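Local coordinates for protein pectate lyase (Pectobacterium carotovorum, PDB 4U49) that probably cleaves polygalacturonate and highly methylated pectins internally by calcium-dependent elimination, giving oligosaccharides with unsaturated non-reducing ends, at residues Q49-S54 against R73-L78. Residues are numbered along the deposited sequence; the frame is centred on the assembly and turned at random.
Sequences QDVYRS and RTFTDL
Arg53 meets Asp77 side-on in a buried salt bridge, its NH2 lying 2.8 Å from Asp77 OD2. The same NH2 is 2.9 Å from Asp77 OD1, and Arg53 NE reaches Asp77 OD1 at 3.1 Å. The guanidinium and carboxylate planes differ by just 13°, and both oxygens receive NH2 on their syn lone pairs; the three bonds are clearly bent. Asp77 CG stands anti to the backbone N (chi1 -176°), carrying the carboxylate across to Arg53. In the middle, Val51 CG2 sits over one face of the Phe75 ring, 4.2 Å above its plane toward the rim, and Val51 CG1 is 4.1 Å from Phe75 CD2. At the other end the Gln49 amide and Arg73 guanidinium are turned steeply to each other, without a hydrogen bond. Second-shell bonds orient these groups: Tyr88 OH to Asp77 OD1, Thr79 to Arg53 NH2 and Asp77 OD2, Trp39 and Asp72 to the Gln49 amide, Ser70 O to Arg73 NH1. Segments 49-54 and 73-78 run 32° apart with 8.2 Å between Val51 CA and Phe75 CA, evidence of face-to-face sheet packing: strand 46-54 lies between 62-68 and 87-94, and strand 74-77 edges the three-stranded sheet beside 34-41, forming a fibronectin type III-like β-sandwich.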
ATOM      1  N   GLN A  49     -10.851 -11.739 -12.734  1.00 15.95           N
ATOM      2  CA  GLN A  49     -10.284 -12.519 -11.640  1.00 15.97           C
ATOM      3  C   GLN A  49     -11.393 -13.068 -10.742  1.00 20.22           C
ATOM      4  O   GLN A  49     -12.364 -12.370 -10.447  1.00 22.61           O
ATOM      5  CB  GLN A  49      -9.310 -11.670 -10.827  1.00 14.27           C
ATOM      6  CG  GLN A  49      -8.165 -11.104 -11.641  1.00 14.34           C
ATOM      7  CD  GLN A  49      -7.250 -10.226 -10.820  1.00 14.28           C
ATOM      8  OE1 GLN A  49      -6.162 -10.644 -10.426  1.00 14.94           O
ATOM      9  NE2 GLN A  49      -7.685  -8.998 -10.559  1.00 13.09           N
ATOM     10  N   ASP A  50     -11.248 -14.318 -10.310  1.00 15.24           N
ATOM     11  CA  ASP A  50     -12.265 -14.963  -9.476  1.00 17.21           C
ATOM     12  C   ASP A  50     -11.695 -15.367  -8.121  1.00 19.09           C
ATOM     13  O   ASP A  50     -10.581 -15.878  -8.041  1.00 20.06           O
ATOM     14  CB  ASP A  50     -12.838 -16.200 -10.174  1.00 15.45           C
ATOM     15  CG  ASP A  50     -13.705 -15.856 -11.370  1.00 24.33           C
ATOM     16  OD1 ASP A  50     -14.100 -14.683 -11.516  1.00 19.83           O
ATOM     17  OD2 ASP A  50     -14.008 -16.774 -12.160  1.00 24.72           O
ATOM     18  N   VAL A  51     -12.469 -15.146  -7.064  1.00 17.25           N
ATOM     19  CA  VAL A  51     -12.046 -15.492  -5.711  1.00 15.54           C
ATOM     20  C   VAL A  51     -12.799 -16.714  -5.184  1.00 17.41           C
ATOM     21  O   VAL A  51     -14.031 -16.749  -5.204  1.00 15.06           O
ATOM     22  CB  VAL A  51     -12.260 -14.320  -4.736  1.00 14.12           C
ATOM     23  CG1 VAL A  51     -11.842 -14.714  -3.327  1.00 16.67           C
ATOM     24  CG2 VAL A  51     -11.497 -13.090  -5.210  1.00 14.73           C
ATOM     25  N   TYR A  52     -12.051 -17.706  -4.704  1.00 15.33           N
ATOM     26  CA  TYR A  52     -12.640 -18.934  -4.175  1.00 17.36           C
ATOM     27  C   TYR A  52     -12.299 -19.140  -2.705  1.00 15.88           C
ATOM     28  O   TYR A  52     -11.214 -18.786  -2.249  1.00 14.11           O
ATOM     29  CB  TYR A  52     -12.178 -20.146  -4.986  1.00 15.98           C
ATOM     30  CG  TYR A  52     -12.775 -20.214  -6.371  1.00 20.60           C
ATOM     31  CD1 TYR A  52     -13.873 -21.021  -6.635  1.00 21.02           C
ATOM     32  CD2 TYR A  52     -12.243 -19.465  -7.413  1.00 19.93           C
ATOM     33  CE1 TYR A  52     -14.427 -21.083  -7.900  1.00 23.29           C
ATOM     34  CE2 TYR A  52     -12.789 -19.522  -8.683  1.00 19.99           C
ATOM     35  CZ  TYR A  52     -13.879 -20.333  -8.918  1.00 22.74           C
ATOM     36  OH  TYR A  52     -14.428 -20.392 -10.180  1.00 22.53           O
ATOM     37  N   ARG A  53     -13.245 -19.717  -1.972  1.00 19.19           N
ATOM     38  CA  ARG A  53     -13.067 -20.010  -0.559  1.00 16.90           C
ATOM     39  C   ARG A  53     -13.552 -21.426  -0.254  1.00 22.03           C
ATOM     40  O   ARG A  53     -14.595 -21.846  -0.750  1.00 20.72           O
ATOM     41  CB  ARG A  53     -13.824 -18.991   0.296  1.00 17.57           C
ATOM     42  CG  ARG A  53     -13.718 -19.227   1.791  1.00 21.49           C
ATOM     43  CD  ARG A  53     -15.049 -18.958   2.466  1.00 26.43           C
ATOM     44  NE  ARG A  53     -15.324 -17.537   2.611  1.00 31.93           N
ATOM     45  CZ  ARG A  53     -16.540 -17.019   2.744  1.00 23.42           C
ATOM     46  NH1 ARG A  53     -17.611 -17.805   2.726  1.00 29.29           N
ATOM     47  NH2 ARG A  53     -16.686 -15.710   2.879  1.00 24.87           N
ATOM     48  N   SER A  54     -12.794 -22.160   0.555  1.00 20.46           N
ATOM     49  CA  SER A  54     -13.194 -23.508   0.966  1.00 24.27           C
ATOM     50  C   SER A  54     -14.516 -23.484   1.739  1.00 30.62           C
ATOM     51  O   SER A  54     -14.892 -22.445   2.279  1.00 30.85           O
ATOM     52  CB  SER A  54     -12.103 -24.145   1.823  1.00 27.29           C
ATOM     53  OG  SER A  54     -11.883 -23.380   2.995  1.00 22.47           O
ATOM     54  N   ARG A  73      -5.555  -6.374  -6.927  1.00 13.24           N
ATOM     55  CA  ARG A  73      -4.642  -7.411  -6.458  1.00 11.98           C
ATOM     56  C   ARG A  73      -4.883  -7.707  -4.981  1.00 12.88           C
ATOM     57  O   ARG A  73      -4.048  -8.322  -4.315  1.00 11.87           O
ATOM     58  CB  ARG A  73      -3.183  -7.001  -6.692  1.00 13.48           C
ATOM     59  CG  ARG A  73      -2.796  -6.884  -8.171  1.00 12.56           C
ATOM     60  CD  ARG A  73      -2.897  -8.223  -8.891  1.00 15.63           C
ATOM     61  NE  ARG A  73      -2.409  -8.148 -10.268  1.00 15.36           N
ATOM     62  CZ  ARG A  73      -3.183  -7.929 -11.328  1.00 15.72           C
ATOM     63  NH1 ARG A  73      -4.490  -7.762 -11.179  1.00 13.81           N
ATOM     64  NH2 ARG A  73      -2.648  -7.882 -12.543  1.00 18.33           N
ATOM     65  N   THR A  74      -6.026  -7.249  -4.474  1.00 12.11           N
ATOM     66  CA  THR A  74      -6.470  -7.579  -3.125  1.00 11.78           C
ATOM     67  C   THR A  74      -7.966  -7.864  -3.089  1.00 13.98           C
ATOM     68  O   THR A  74      -8.695  -7.516  -4.015  1.00 13.61           O
ATOM     69  CB  THR A  74      -6.199  -6.445  -2.118  1.00 13.71           C
ATOM     70  OG1 THR A  74      -7.088  -5.354  -2.384  1.00 15.99           O
ATOM     71  CG2 THR A  74      -4.761  -5.968  -2.193  1.00 12.30           C
ATOM     72  N   PHE A  75      -8.413  -8.491  -2.007  1.00 12.11           N
ATOM     73  CA  PHE A  75      -9.834  -8.682  -1.752  1.00 13.48           C
ATOM     74  C   PHE A  75     -10.081  -8.768  -0.255  1.00 15.46           C
ATOM     75  O   PHE A  75      -9.301  -9.380   0.473  1.00 15.77           O
ATOM     76  CB  PHE A  75     -10.359  -9.943  -2.445  1.00 13.80           C
ATOM     77  CG  PHE A  75     -11.801 -10.243  -2.140  1.00 15.43           C
ATOM     78  CD1 PHE A  75     -12.813  -9.556  -2.790  1.00 16.60           C
ATOM     79  CD2 PHE A  75     -12.145 -11.205  -1.201  1.00 16.60           C
ATOM     80  CE1 PHE A  75     -14.141  -9.823  -2.511  1.00 14.26           C
ATOM     81  CE2 PHE A  75     -13.472 -11.474  -0.917  1.00 18.26           C
ATOM     82  CZ  PHE A  75     -14.470 -10.781  -1.574  1.00 14.69           C
ATOM     83  N   THR A  76     -11.170  -8.157   0.201  1.00 16.16           N
ATOM     84  CA  THR A  76     -11.536  -8.202   1.612  1.00 18.33           C
ATOM     85  C   THR A  76     -12.742  -9.108   1.829  1.00 17.45           C
ATOM     86  O   THR A  76     -13.827  -8.839   1.321  1.00 18.03           O
ATOM     87  CB  THR A  76     -11.859  -6.801   2.165  1.00 14.99           C
ATOM     88  OG1 THR A  76     -10.708  -5.954   2.048  1.00 19.66           O
ATOM     89  CG2 THR A  76     -12.266  -6.891   3.630  1.00 19.67           C
ATOM     90  N   ASP A  77     -12.548 -10.182   2.589  1.00 16.99           N
ATOM     91  CA  ASP A  77     -13.628 -11.115   2.888  1.00 19.85           C
ATOM     92  C   ASP A  77     -14.237 -10.805   4.251  1.00 20.95           C
ATOM     93  O   ASP A  77     -13.588 -10.972   5.284  1.00 19.46           O
ATOM     94  CB  ASP A  77     -13.120 -12.562   2.841  1.00 20.25           C
ATOM     95  CG  ASP A  77     -14.227 -13.582   3.063  1.00 22.70           C
ATOM     96  OD1 ASP A  77     -13.912 -14.783   3.190  1.00 21.85           O
ATOM     97  OD2 ASP A  77     -15.412 -13.191   3.115  1.00 24.55           O
ATOM     98  N   LEU A  78     -15.489 -10.358   4.242  1.00 22.08           N
ATOM     99  CA  LEU A  78     -16.192 -10.010   5.473  1.00 24.48           C
ATOM    100  C   LEU A  78     -17.273 -11.029   5.834  1.00 27.08           C
ATOM    101  O   LEU A  78     -17.975 -10.865   6.828  1.00 31.03           O
ATOM    102  CB  LEU A  78     -16.817  -8.618   5.350  1.00 22.22           C
ATOM    103  CG  LEU A  78     -15.854  -7.447   5.151  1.00 25.62           C
ATOM    104  CD1 LEU A  78     -16.612  -6.131   5.073  1.00 27.27           C
ATOM    105  CD2 LEU A  78     -14.826  -7.404   6.266  1.00 24.16           C
TER